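Local coordinates for protein S.cerevisiae chromosome XVI reading frame ORF YPL253c (Saccharomyces cerevisiae, PDB 2O0A) that recruits the minus-end-directed motor Kar3 to microtubules and to the spindle pole body, and carries a kinesin-like motor domain that lacks a nucleotide-binding site, at residues K91-L96 and P220-F225; L107-I112 and N176-L181; Q131-S136 and L167-V172; K232-F237 and N277-I282. All coordinates share one frame; numbering follows the deposited sequence.

Interaction 1 of 4, residues K91-L96 and P220-F225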
loop_
_atom_site.group_PDB
_atom_site.type_symbol
_atom_site.label_atom_id
_atom_site.label_comp_id
_atom_site.label_asym_id
_atom_site.label_seq_id
_atom_site.Cartn_x
_atom_site.Cartn_y
_atom_site.Cartn_z
ATOM N N LYS A 91 1.449 16.655 6.968
ATOM C CA LYS A 91 0.200 16.348 7.678
ATOM C C LYS A 91 -0.946 16.007 6.716
ATOM O O LYS A 91 -2.078 16.464 6.878
ATOM C CB LYS A 91 -0.190 17.508 8.621
ATOM C CG LYS A 91 0.856 17.780 9.711
ATOM C CD LYS A 91 0.536 19.028 10.528
ATOM C CE LYS A 91 0.937 20.308 9.807
ATOM N NZ LYS A 91 0.777 21.509 10.677
ATOM N N LYS A 92 -0.632 15.202 5.702
ATOM C CA LYS A 92 -1.600 14.795 4.695
ATOM C C LYS A 92 -1.976 13.357 4.962
ATOM O O LYS A 92 -1.097 12.487 4.980
ATOM C CB LYS A 92 -1.022 14.939 3.286
ATOM C CG LYS A 92 -1.021 16.386 2.775
ATOM C CD LYS A 92 -0.610 16.447 1.335
ATOM C CE LYS A 92 -0.523 17.886 0.848
ATOM N NZ LYS A 92 -0.556 17.885 -0.639
ATOM N N ASN A 93 -3.262 13.116 5.194
ATOM C CA ASN A 93 -3.773 11.741 5.301
ATOM C C ASN A 93 -3.437 10.993 4.028
ATOM O O ASN A 93 -3.503 11.564 2.921
ATOM C CB ASN A 93 -5.279 11.753 5.542
ATOM C CG ASN A 93 -5.643 12.478 6.806
ATOM O OD1 ASN A 93 -4.867 12.527 7.780
ATOM N ND2 ASN A 93 -6.830 13.078 6.795
ATOM N N PHE A 94 -3.039 9.733 4.173
ATOM C CA PHE A 94 -2.437 9.040 3.050
ATOM C C PHE A 94 -2.651 7.545 3.102
ATOM O O PHE A 94 -3.158 7.013 4.071
ATOM C CB PHE A 94 -0.950 9.398 2.895
ATOM C CG PHE A 94 -0.035 8.917 4.013
ATOM C CD1 PHE A 94 0.972 8.005 3.732
ATOM C CD2 PHE A 94 -0.135 9.426 5.327
ATOM C CE1 PHE A 94 1.858 7.569 4.713
ATOM C CE2 PHE A 94 0.757 9.017 6.325
ATOM C CZ PHE A 94 1.759 8.073 6.017
ATOM N N ASN A 95 -2.250 6.868 2.036
ATOM C CA ASN A 95 -2.505 5.435 1.964
ATOM C C ASN A 95 -1.427 4.663 1.247
ATOM O O ASN A 95 -0.558 5.231 0.569
ATOM C CB ASN A 95 -3.895 5.154 1.358
ATOM C CG ASN A 95 -3.973 5.450 -0.123
ATOM O OD1 ASN A 95 -3.227 4.889 -0.933
ATOM N ND2 ASN A 95 -4.916 6.322 -0.506
ATOM N N LEU A 96 -1.484 3.346 1.450
ATOM C CA LEU A 96 -0.740 2.381 0.662
ATOM C C LEU A 96 -1.749 1.321 0.263
ATOM O O LEU A 96 -2.321 0.646 1.115
ATOM C CB LEU A 96 0.401 1.784 1.500
ATOM C CG LEU A 96 1.175 0.606 0.908
ATOM C CD1 LEU A 96 1.712 0.942 -0.476
ATOM C CD2 LEU A 96 2.304 0.133 1.846
ATOM N N PRO A 220 -4.750 13.570 14.764
ATOM C CA PRO A 220 -3.737 12.741 14.117
ATOM C C PRO A 220 -3.622 12.898 12.600
ATOM O O PRO A 220 -4.527 13.428 11.939
ATOM C CB PRO A 220 -4.241 11.341 14.421
ATOM C CG PRO A 220 -5.778 11.477 14.390
ATOM C CD PRO A 220 -6.088 12.954 14.681
ATOM N N VAL A 221 -2.512 12.407 12.050
ATOM C CA VAL A 221 -2.419 12.138 10.616
ATOM C C VAL A 221 -2.834 10.691 10.451
ATOM O O VAL A 221 -2.372 9.833 11.203
ATOM C CB VAL A 221 -0.976 12.351 10.088
ATOM C CG1 VAL A 221 -0.874 12.019 8.615
ATOM C CG2 VAL A 221 -0.532 13.802 10.347
ATOM N N ASP A 222 -3.733 10.444 9.499
ATOM C CA ASP A 222 -4.269 9.097 9.252
ATOM C C ASP A 222 -3.553 8.453 8.086
ATOM O O ASP A 222 -3.313 9.094 7.065
ATOM C CB ASP A 222 -5.754 9.153 8.910
ATOM C CG ASP A 222 -6.601 9.738 10.031
ATOM O OD1 ASP A 222 -6.263 9.554 11.216
ATOM O OD2 ASP A 222 -7.626 10.376 9.701
ATOM N N PHE A 223 -3.230 7.173 8.267
ATOM C CA PHE A 223 -2.656 6.336 7.216
ATOM C C PHE A 223 -3.504 5.083 7.044
ATOM O O PHE A 223 -3.868 4.452 8.035
ATOM C CB PHE A 223 -1.224 5.951 7.603
ATOM C CG PHE A 223 -0.670 4.822 6.774
ATOM C CD1 PHE A 223 -0.433 5.020 5.417
ATOM C CD2 PHE A 223 -0.410 3.570 7.343
ATOM C CE1 PHE A 223 0.048 3.994 4.613
ATOM C CE2 PHE A 223 0.080 2.513 6.552
ATOM C CZ PHE A 223 0.312 2.723 5.177
ATOM N N TYR A 224 -3.797 4.708 5.791
ATOM C CA TYR A 224 -4.595 3.515 5.510
ATOM C C TYR A 224 -3.798 2.559 4.662
ATOM O O TYR A 224 -3.335 2.936 3.586
ATOM C CB TYR A 224 -5.896 3.869 4.773
ATOM C CG TYR A 224 -6.716 4.906 5.485
ATOM C CD1 TYR A 224 -7.790 4.532 6.299
ATOM C CD2 TYR A 224 -6.430 6.266 5.322
ATOM C CE1 TYR A 224 -8.550 5.502 6.959
ATOM C CE2 TYR A 224 -7.186 7.231 5.989
ATOM C CZ TYR A 224 -8.229 6.841 6.790
ATOM O OH TYR A 224 -8.990 7.804 7.432
ATOM N N PHE A 225 -3.659 1.326 5.144
ATOM C CA PHE A 225 -3.046 0.249 4.371
ATOM C C PHE A 225 -4.150 -0.678 3.902
ATOM O O PHE A 225 -4.830 -1.324 4.712
ATOM C CB PHE A 225 -2.028 -0.484 5.240
ATOM C CG PHE A 225 -1.380 -1.672 4.582
ATOM C CD1 PHE A 225 -0.767 -1.566 3.344
ATOM C CD2 PHE A 225 -1.325 -2.889 5.256
ATOM C CE1 PHE A 225 -0.133 -2.671 2.751
ATOM C CE2 PHE A 225 -0.688 -3.998 4.682
ATOM C CZ PHE A 225 -0.090 -3.890 3.421
#

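Interaction 2 of 4, residues L107-I112 and N176-L181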
loop_
_atom_site.group_PDB
_atom_site.type_symbol
_atom_site.label_atom_id
_atom_site.label_comp_id
_atom_site.label_asym_id
_atom_site.label_seq_id
_atom_site.Cartn_x
_atom_site.Cartn_y
_atom_site.Cartn_z
ATOM N N LEU A 107 4.464 -8.666 4.099
ATOM C CA LEU A 107 4.468 -7.236 3.765
ATOM C C LEU A 107 3.819 -6.428 4.881
ATOM O O LEU A 107 4.326 -5.365 5.285
ATOM C CB LEU A 107 3.763 -6.973 2.429
ATOM C CG LEU A 107 3.929 -5.544 1.913
ATOM C CD1 LEU A 107 5.382 -5.281 1.400
ATOM C CD2 LEU A 107 2.915 -5.251 0.819
ATOM N N ARG A 108 2.701 -6.946 5.384
ATOM C CA ARG A 108 1.995 -6.355 6.508
ATOM C C ARG A 108 2.887 -6.260 7.754
ATOM O O ARG A 108 2.979 -5.206 8.384
ATOM C CB ARG A 108 0.718 -7.156 6.793
ATOM C CG ARG A 108 -0.174 -6.506 7.841
ATOM C CD ARG A 108 -1.246 -7.476 8.311
ATOM N NE ARG A 108 -1.920 -8.069 7.175
ATOM C CZ ARG A 108 -2.118 -9.371 6.956
ATOM N NH1 ARG A 108 -1.780 -10.318 7.829
ATOM N NH2 ARG A 108 -2.726 -9.729 5.844
ATOM N N GLU A 109 3.572 -7.365 8.057
ATOM C CA GLU A 109 4.518 -7.456 9.162
ATOM C C GLU A 109 5.614 -6.395 9.015
ATOM O O GLU A 109 5.904 -5.638 9.943
ATOM C CB GLU A 109 5.139 -8.851 9.118
ATOM C CG GLU A 109 6.132 -9.192 10.199
ATOM C CD GLU A 109 6.602 -10.637 10.092
ATOM O OE1 GLU A 109 7.133 -11.031 9.028
ATOM O OE2 GLU A 109 6.430 -11.383 11.077
ATOM N N SER A 110 6.200 -6.337 7.822
ATOM C CA SER A 110 7.275 -5.393 7.536
ATOM C C SER A 110 6.816 -3.949 7.657
ATOM O O SER A 110 7.559 -3.100 8.150
ATOM C CB SER A 110 7.873 -5.659 6.154
ATOM O OG SER A 110 8.566 -6.906 6.197
ATOM N N LEU A 111 5.583 -3.693 7.229
ATOM C CA LEU A 111 5.030 -2.352 7.313
ATOM C C LEU A 111 4.972 -1.910 8.767
ATOM O O LEU A 111 5.429 -0.828 9.114
ATOM C CB LEU A 111 3.621 -2.306 6.707
ATOM C CG LEU A 111 2.862 -0.990 6.878
ATOM C CD1 LEU A 111 3.571 0.191 6.219
ATOM C CD2 LEU A 111 1.467 -1.150 6.327
ATOM N N ILE A 112 4.405 -2.754 9.619
ATOM C CA ILE A 112 4.223 -2.391 11.024
ATOM C C ILE A 112 5.563 -2.168 11.721
ATOM O O ILE A 112 5.718 -1.227 12.492
ATOM C CB ILE A 112 3.400 -3.460 11.749
ATOM C CG1 ILE A 112 1.897 -3.205 11.599
ATOM C CG2 ILE A 112 3.698 -3.442 13.257
ATOM C CD1 ILE A 112 1.441 -2.568 10.345
ATOM N N ASN A 176 5.583 -1.205 21.261
ATOM C CA ASN A 176 6.725 -1.991 20.794
ATOM C C ASN A 176 6.353 -2.841 19.576
ATOM O O ASN A 176 6.337 -4.075 19.636
ATOM C CB ASN A 176 7.276 -2.864 21.931
ATOM C CG ASN A 176 7.615 -2.061 23.184
ATOM O OD1 ASN A 176 8.368 -1.089 23.132
ATOM N ND2 ASN A 176 7.053 -2.471 24.315
ATOM N N GLY A 177 6.031 -2.167 18.476
ATOM C CA GLY A 177 5.774 -2.826 17.201
ATOM C C GLY A 177 4.830 -4.009 17.289
ATOM O O GLY A 177 3.772 -3.926 17.924
ATOM N N LEU A 178 5.230 -5.118 16.672
ATOM C CA LEU A 178 4.383 -6.307 16.565
ATOM C C LEU A 178 3.975 -6.932 17.904
ATOM O O LEU A 178 3.010 -7.691 17.966
ATOM C CB LEU A 178 5.052 -7.354 15.671
ATOM C CG LEU A 178 5.184 -7.009 14.184
ATOM C CD1 LEU A 178 6.198 -7.934 13.545
ATOM C CD2 LEU A 178 3.844 -7.127 13.482
ATOM N N GLU A 179 4.693 -6.580 18.971
ATOM C CA GLU A 179 4.459 -7.123 20.321
ATOM C C GLU A 179 3.110 -6.717 20.916
ATOM O O GLU A 179 2.575 -7.392 21.797
ATOM C CB GLU A 179 5.593 -6.681 21.257
ATOM C CG GLU A 179 6.945 -7.280 20.886
ATOM C CD GLU A 179 8.120 -6.568 21.535
ATOM O OE1 GLU A 179 8.037 -6.225 22.735
ATOM O OE2 GLU A 179 9.136 -6.358 20.842
ATOM N N ASP A 180 2.566 -5.613 20.432
ATOM C CA ASP A 180 1.278 -5.123 20.908
ATOM C C ASP A 180 0.119 -5.631 20.078
ATOM O O ASP A 180 -1.052 -5.324 20.363
ATOM C CB ASP A 180 1.292 -3.603 20.958
ATOM C CG ASP A 180 2.203 -3.081 22.040
ATOM O OD1 ASP A 180 2.231 -3.684 23.134
ATOM O OD2 ASP A 180 2.906 -2.088 21.794
ATOM N N LEU A 181 0.441 -6.405 19.047
ATOM C CA LEU A 181 -0.577 -6.909 18.138
ATOM C C LEU A 181 -0.768 -8.410 18.319
ATOM O O LEU A 181 0.120 -9.086 18.871
ATOM C CB LEU A 181 -0.207 -6.565 16.688
ATOM C CG LEU A 181 -0.136 -5.061 16.413
ATOM C CD1 LEU A 181 0.459 -4.817 15.039
ATOM C CD2 LEU A 181 -1.495 -4.391 16.556
#

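Interaction 3 of 4, residues Q131-S136 and L167-V172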
loop_
_atom_site.group_PDB
_atom_site.type_symbol
_atom_site.label_atom_id
_atom_site.label_comp_id
_atom_site.label_asym_id
_atom_site.label_seq_id
_atom_site.Cartn_x
_atom_site.Cartn_y
_atom_site.Cartn_z
ATOM N N GLN A 131 -5.862 -0.051 13.876
ATOM C CA GLN A 131 -7.059 -0.891 13.745
ATOM C C GLN A 131 -6.898 -1.730 12.495
ATOM O O GLN A 131 -6.200 -1.324 11.571
ATOM C CB GLN A 131 -8.313 -0.029 13.603
ATOM C CG GLN A 131 -8.573 0.841 14.829
ATOM C CD GLN A 131 -9.648 1.842 14.579
ATOM O OE1 GLN A 131 -9.425 2.853 13.915
ATOM N NE2 GLN A 131 -10.831 1.578 15.105
ATOM N N PHE A 132 -7.548 -2.883 12.463
ATOM C CA PHE A 132 -7.392 -3.812 11.338
ATOM C C PHE A 132 -8.701 -4.559 11.186
ATOM O O PHE A 132 -9.099 -5.297 12.080
ATOM C CB PHE A 132 -6.208 -4.750 11.650
ATOM C CG PHE A 132 -5.887 -5.773 10.588
ATOM C CD1 PHE A 132 -6.359 -5.676 9.285
ATOM C CD2 PHE A 132 -5.045 -6.827 10.915
ATOM C CE1 PHE A 132 -6.031 -6.648 8.321
ATOM C CE2 PHE A 132 -4.696 -7.790 9.959
ATOM C CZ PHE A 132 -5.192 -7.710 8.683
ATOM N N VAL A 133 -9.371 -4.328 10.060
ATOM C CA VAL A 133 -10.616 -5.026 9.759
ATOM C C VAL A 133 -10.530 -5.714 8.403
ATOM O O VAL A 133 -9.664 -5.398 7.596
ATOM C CB VAL A 133 -11.837 -4.076 9.760
ATOM C CG1 VAL A 133 -11.980 -3.370 11.103
ATOM C CG2 VAL A 133 -11.736 -3.068 8.629
ATOM N N PHE A 134 -11.440 -6.659 8.168
ATOM C CA PHE A 134 -11.552 -7.303 6.863
ATOM C C PHE A 134 -12.989 -7.225 6.369
ATOM O O PHE A 134 -13.913 -7.562 7.107
ATOM C CB PHE A 134 -11.085 -8.757 6.928
ATOM C CG PHE A 134 -11.029 -9.433 5.592
ATOM C CD1 PHE A 134 -10.000 -9.147 4.705
ATOM C CD2 PHE A 134 -12.004 -10.350 5.221
ATOM C CE1 PHE A 134 -9.932 -9.758 3.468
ATOM C CE2 PHE A 134 -11.949 -10.976 3.976
ATOM C CZ PHE A 134 -10.909 -10.675 3.100
ATOM N N LEU A 135 -13.158 -6.759 5.136
ATOM C CA LEU A 135 -14.469 -6.657 4.494
ATOM C C LEU A 135 -14.585 -7.720 3.414
ATOM O O LEU A 135 -13.744 -7.803 2.529
ATOM C CB LEU A 135 -14.657 -5.262 3.884
ATOM C CG LEU A 135 -15.257 -4.082 4.671
ATOM C CD1 LEU A 135 -14.997 -4.131 6.188
ATOM C CD2 LEU A 135 -14.817 -2.748 4.075
ATOM N N SER A 136 -15.622 -8.549 3.496
ATOM C CA SER A 136 -15.834 -9.605 2.507
ATOM C C SER A 136 -16.932 -9.212 1.530
ATOM O O SER A 136 -17.867 -8.494 1.900
ATOM C CB SER A 136 -16.188 -10.923 3.199
ATOM O OG SER A 136 -16.303 -11.980 2.263
ATOM N N LEU A 167 -13.413 3.724 11.807
ATOM C CA LEU A 167 -13.637 2.306 11.999
ATOM C C LEU A 167 -14.151 2.100 13.413
ATOM O O LEU A 167 -13.529 2.539 14.384
ATOM C CB LEU A 167 -12.334 1.519 11.781
ATOM C CG LEU A 167 -11.863 1.161 10.363
ATOM C CD1 LEU A 167 -11.700 2.361 9.437
ATOM C CD2 LEU A 167 -10.552 0.399 10.459
ATOM N N ASP A 168 -15.317 1.472 13.519
ATOM C CA ASP A 168 -15.815 1.008 14.792
ATOM C C ASP A 168 -15.293 -0.412 14.900
ATOM O O ASP A 168 -15.899 -1.357 14.383
ATOM C CB ASP A 168 -17.347 1.061 14.800
ATOM C CG ASP A 168 -17.957 0.531 16.073
ATOM O OD1 ASP A 168 -17.231 0.091 16.993
ATOM O OD2 ASP A 168 -19.209 0.558 16.147
ATOM N N SER A 169 -14.103 -0.520 15.494
ATOM C CA SER A 169 -13.398 -1.780 15.653
ATOM C C SER A 169 -12.325 -1.555 16.696
ATOM O O SER A 169 -12.015 -0.411 17.043
ATOM C CB SER A 169 -12.772 -2.226 14.323
ATOM O OG SER A 169 -11.626 -1.450 14.013
ATOM N N LYS A 170 -11.772 -2.651 17.205
ATOM C CA LYS A 170 -10.756 -2.592 18.245
ATOM C C LYS A 170 -9.560 -1.748 17.819
ATOM O O LYS A 170 -8.999 -1.945 16.731
ATOM C CB LYS A 170 -10.289 -4.001 18.582
ATOM C CG LYS A 170 -9.196 -4.068 19.636
ATOM C CD LYS A 170 -9.674 -3.589 20.995
ATOM C CE LYS A 170 -8.511 -3.523 21.980
ATOM N NZ LYS A 170 -7.763 -4.816 22.047
ATOM N N LEU A 171 -9.174 -0.823 18.694
ATOM C CA LEU A 171 -8.017 0.042 18.477
ATOM C C LEU A 171 -6.943 -0.255 19.513
ATOM O O LEU A 171 -7.220 -0.348 20.715
ATOM C CB LEU A 171 -8.429 1.515 18.549
ATOM C CG LEU A 171 -7.329 2.554 18.281
ATOM C CD1 LEU A 171 -7.866 3.795 17.611
ATOM C CD2 LEU A 171 -6.559 2.919 19.544
ATOM N N VAL A 172 -5.712 -0.404 19.036
ATOM C CA VAL A 172 -4.570 -0.669 19.906
ATOM C C VAL A 172 -3.565 0.467 19.780
ATOM O O VAL A 172 -3.281 0.951 18.683
ATOM C CB VAL A 172 -3.887 -2.000 19.551
ATOM C CG1 VAL A 172 -2.662 -2.234 20.422
ATOM C CG2 VAL A 172 -4.878 -3.176 19.689
HETATM O O HOH W 1 -11.151 4.939 13.319
HETATM O O HOH W 2 -9.569 -3.322 14.569
#

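Interaction 4 of 4, residues K232-F237 and N277-I282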
loop_
_atom_site.group_PDB
_atom_site.type_symbol
_atom_site.label_atom_id
_atom_site.label_comp_id
_atom_site.label_asym_id
_atom_site.label_seq_id
_atom_site.Cartn_x
_atom_site.Cartn_y
_atom_site.Cartn_z
ATOM N N LYS A 232 -9.891 -12.034 -7.252
ATOM C CA LYS A 232 -11.286 -11.623 -7.126
ATOM C C LYS A 232 -11.404 -10.242 -6.490
ATOM O O LYS A 232 -12.126 -9.388 -7.003
ATOM C CB LYS A 232 -12.100 -12.640 -6.332
ATOM C CG LYS A 232 -12.901 -13.604 -7.203
ATOM C CD LYS A 232 -13.958 -14.340 -6.383
ATOM C CE LYS A 232 -15.328 -13.666 -6.456
ATOM N NZ LYS A 232 -15.419 -12.412 -5.657
ATOM N N SER A 233 -10.650 -10.025 -5.407
ATOM C CA SER A 233 -10.665 -8.746 -4.696
ATOM C C SER A 233 -10.165 -7.636 -5.619
ATOM O O SER A 233 -10.759 -6.564 -5.695
ATOM C CB SER A 233 -9.810 -8.817 -3.418
ATOM O OG SER A 233 -10.278 -9.830 -2.527
ATOM N N ILE A 234 -9.081 -7.910 -6.342
ATOM C CA ILE A 234 -8.507 -6.937 -7.272
ATOM C C ILE A 234 -9.496 -6.551 -8.379
ATOM O O ILE A 234 -9.561 -5.395 -8.796
ATOM C CB ILE A 234 -7.196 -7.470 -7.874
ATOM C CG1 ILE A 234 -6.123 -7.565 -6.784
ATOM C CG2 ILE A 234 -6.729 -6.597 -9.027
ATOM C CD1 ILE A 234 -4.950 -8.461 -7.146
ATOM N N GLU A 235 -10.245 -7.547 -8.852
ATOM C CA GLU A 235 -11.232 -7.341 -9.898
ATOM C C GLU A 235 -12.419 -6.534 -9.409
ATOM O O GLU A 235 -12.967 -5.716 -10.154
ATOM C CB GLU A 235 -11.702 -8.680 -10.447
ATOM C CG GLU A 235 -10.665 -9.377 -11.293
ATOM C CD GLU A 235 -11.119 -10.751 -11.736
ATOM O OE1 GLU A 235 -12.018 -11.333 -11.083
ATOM O OE2 GLU A 235 -10.555 -11.252 -12.729
ATOM N N GLN A 236 -12.790 -6.751 -8.147
ATOM C CA GLN A 236 -13.829 -5.956 -7.500
ATOM C C GLN A 236 -13.402 -4.488 -7.435
ATOM O O GLN A 236 -14.180 -3.595 -7.762
ATOM C CB GLN A 236 -14.169 -6.518 -6.117
ATOM C CG GLN A 236 -15.567 -6.166 -5.629
ATOM C CD GLN A 236 -16.013 -7.011 -4.447
ATOM O OE1 GLN A 236 -16.562 -6.491 -3.477
ATOM N NE2 GLN A 236 -15.782 -8.318 -4.525
ATOM N N PHE A 237 -12.145 -4.243 -7.060
ATOM C CA PHE A 237 -11.575 -2.902 -7.129
ATOM C C PHE A 237 -11.692 -2.335 -8.542
ATOM O O PHE A 237 -12.159 -1.216 -8.745
ATOM C CB PHE A 237 -10.113 -2.936 -6.652
ATOM C CG PHE A 237 -9.253 -1.812 -7.170
ATOM C CD1 PHE A 237 -9.491 -0.488 -6.802
ATOM C CD2 PHE A 237 -8.170 -2.083 -8.005
ATOM C CE1 PHE A 237 -8.667 0.544 -7.272
ATOM C CE2 PHE A 237 -7.352 -1.070 -8.476
ATOM C CZ PHE A 237 -7.595 0.251 -8.111
ATOM N N ASN A 277 -0.926 -10.467 -16.444
ATOM C CA ASN A 277 -1.439 -9.613 -17.505
ATOM C C ASN A 277 -2.607 -8.703 -17.076
ATOM O O ASN A 277 -2.676 -7.538 -17.481
ATOM C CB ASN A 277 -1.744 -10.440 -18.766
ATOM C CG ASN A 277 -0.496 -11.140 -19.328
ATOM O OD1 ASN A 277 0.637 -10.780 -19.006
ATOM N ND2 ASN A 277 -0.708 -12.136 -20.180
ATOM N N LYS A 278 -3.499 -9.236 -16.236
ATOM C CA LYS A 278 -4.608 -8.476 -15.665
ATOM C C LYS A 278 -4.095 -7.361 -14.760
ATOM O O LYS A 278 -4.572 -6.221 -14.836
ATOM C CB LYS A 278 -5.528 -9.406 -14.879
ATOM C CG LYS A 278 -6.437 -10.248 -15.771
ATOM C CD LYS A 278 -7.833 -9.695 -15.796
ATOM C CE LYS A 278 -8.879 -10.799 -15.993
ATOM N NZ LYS A 278 -8.705 -11.546 -17.277
ATOM N N LEU A 279 -3.115 -7.690 -13.918
ATOM C CA LEU A 279 -2.509 -6.694 -13.031
ATOM C C LEU A 279 -1.777 -5.601 -13.820
ATOM O O LEU A 279 -1.836 -4.422 -13.458
ATOM C CB LEU A 279 -1.620 -7.348 -11.952
ATOM C CG LEU A 279 -2.321 -7.778 -10.639
ATOM C CD1 LEU A 279 -3.469 -8.769 -10.840
ATOM C CD2 LEU A 279 -1.340 -8.305 -9.577
ATOM N N LEU A 280 -1.123 -5.966 -14.923
ATOM C CA LEU A 280 -0.535 -4.941 -15.793
ATOM C C LEU A 280 -1.618 -4.032 -16.373
ATOM O O LEU A 280 -1.482 -2.821 -16.364
ATOM C CB LEU A 280 0.314 -5.575 -16.903
ATOM C CG LEU A 280 1.581 -6.297 -16.439
ATOM C CD1 LEU A 280 2.144 -7.109 -17.591
ATOM C CD2 LEU A 280 2.620 -5.296 -15.906
ATOM N N THR A 281 -2.719 -4.613 -16.851
ATOM C CA THR A 281 -3.824 -3.793 -17.350
ATOM C C THR A 281 -4.352 -2.806 -16.299
ATOM O O THR A 281 -4.583 -1.632 -16.584
ATOM C CB THR A 281 -4.954 -4.679 -17.905
ATOM O OG1 THR A 281 -4.444 -5.405 -19.026
ATOM C CG2 THR A 281 -6.163 -3.829 -18.341
ATOM N N ILE A 282 -4.512 -3.285 -15.075
ATOM C CA ILE A 282 -5.002 -2.448 -13.984
ATOM C C ILE A 282 -4.024 -1.323 -13.686
ATOM O O ILE A 282 -4.440 -0.187 -13.459
ATOM C CB ILE A 282 -5.329 -3.297 -12.748
ATOM C CG1 ILE A 282 -6.497 -4.227 -13.098
ATOM C CG2 ILE A 282 -5.684 -2.406 -11.544
ATOM C CD1 ILE A 282 -6.838 -5.253 -12.066
#

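Interaction 1 of 4, residues K91-L96 and P220-F225
Phe94 lies with one ring face under the ring and beta carbon of Phe223: Phe223 CB stands 4.2 Å from the centroid of the Phe94 ring, a CH-pi contact over the face, and Phe223 CD1 approaches Phe94 CE1 to 3.5 Å. The pair belongs to the central sheet of a kinesin-type motor domain, where strands 94-99 and 221-228 run parallel. The two rings are turned 42° against each other, neither stacked flat nor meeting edge to face. Phe94 reaches across because its CG sits between the backbone N and the carbonyl carbon (chi1 67°), leaning the ring over the neighbouring strand, where Val221 CG1 comes to its edge. Farther along this face, Leu96 CG packs on Phe225 CD1 at 3.8 Å, the two side chains running side by side. Tyr80 of helix 72-89 covers Phe94, Leu96 and Phe223. The other face carries Asn95 and Tyr224; the Asn95 amide bonds to Thr262, Ser264 and Phe265, and the Tyr224 hydroxyl to the backbone of Ile165. Between the strands a parallel ladder links Phe94 N to Asp222 O, Tyr224 N to Phe94 O and Leu96 N to Tyr224 O. Before the strand begins, a side chain extends the ladder: Asn93 OD1 accepts Asp222 N at 2.9 Å, nearly straight at the hydrogen (173°), although the donor sits above the amide carbonyl plane.

Interaction 2 of 4, residues L107-I112 and N176-L181
One face of the flat peptide group joining Gly177 to Leu178 is covered by Ile112, whose CG2 methyl sits almost straight over the carbonyl carbon, 4.2 Å from Gly177 C. Glu109 takes part through its aliphatic stem and not its carboxylate: Leu178 CD1 rests on Glu109 CG at 3.6 Å, with the two side chains at about a right angle. The rest of the contact is methyl against methyl. Ile112 CG2, anti to the backbone N, is thrust from helix 105-116 into the turn and touches Leu178 CD2 at 3.7 Å and Leu181 CD1 at 3.9 Å. Leu178 thus straddles the helix surface, one methyl on Glu109 and the other on Ile112. The opposing segment is a short 3-10 turn spanning 178-180. It is closed at its start by Asp180 OD2, which accepts Asn176 N at 2.9 Å and also binds Glu175 N. Phe185 touches both Ile112 and Leu178, while Leu130 of strand 126-136 meets Ile112 and Leu181, so turn, helix and sheet meet at this point. Helix 105-116 follows strand 94-99, a position that in nucleotide-hydrolysing kinesins probably corresponds to the P-loop helix; this domain has no nucleotide site. With only carbon contacts across the interface, the turn is held against the helix by shape and burial rather than by directional bonds.

Interaction 3 of 4, residues Q131-S136 and L167-V172
Gln131 buries more surface than any other residue here, laying its extended chain along the irregular segment 167-172 and finishing in an amide with partners at both ends. Gln131 NE2 donates to two backbone carbonyls, Leu167 O and Ser169 O, each at 3.0 Å; both oxygens are approached from above their carbonyl planes. Gln131 OE1 accepts from a water oxygen 2.8 Å away, and that water in turn takes the N-H of Leu167. The amide's rotation is thereby fixed. Leu167 runs antiparallel alongside the Gln131 side chain, bringing Leu167 CB within 3.6 Å of Gln131 NE2 and Leu167 CD2 to 4.1 Å from Val133 CG1. Val133 CG1 also packs on Ser169 CB at 3.5 Å. The result is a polar grip with an aliphatic flank. Strand 126-136 belongs to the large mixed sheet, pairing with strand 197-207 through Gln131, Val133 and Leu135, whereas segment 167-172 leaves the small hairpin of strands 157-160 and 165-168 and leads into strand 172-174, which rejoins that sheet.

Interaction 4 of 4, residues K232-F237 and N277-I282
Ile282 is the bump that fills the hollow between Ile234 and Phe237, two residues one turn apart on the facing helix. Ile282 CD1 presses against Ile234 CG2 at 3.3 Å, tighter than usual for carbons, and Ile282 CG2 meets the ring edge of Phe237 at CE2, 3.7 Å away. In return, Ile234 turns its two branches to two residues, CG2 to Ile282 and Ile234 CD1 to Leu279 CD1 at 4.0 Å, so the side chains meet tip to tip. Helices 231-243 and 276-289 run roughly parallel here, their local axes 11.3 Å apart at an angle of 26°. In the kinesin motor fold, by their order in the chain, they probably correspond to the helix after the switch II strand and to the C-terminal helix, probably on the side that faces the microtubule. Phe237 also packs on Leu228 of the central sheet and on Leu255 of helix 250-261. On the outer flank, Glu235 OE2 lies 3.7 Å from Lys278 CE, but Lys278 bends so that its NZ stays 4.9 Å from Glu235 OE2.

Together the four contacts sample both sides of one motor-domain sheet. Interaction 1 lies within it. Interaction 2 packs on it, the two centres being about 17 Å apart, with Phe225 CG and Leu111 CD2 3.4 Å apart where strand meets helix 105-116. Interaction 3 reaches the same sheet through strand 126-136 and touches interaction 2 where Arg108 NE nears Phe132 CZ. Along the chain, 131-136 and 167-172 fall between the two halves of interaction 2, which itself falls between those of interaction 1. Interaction 4 comes later, about 24 Å from interaction 1 between centres, on helices following the sheet strands. A kinesin framework thus persists in a domain that binds no nucleotide.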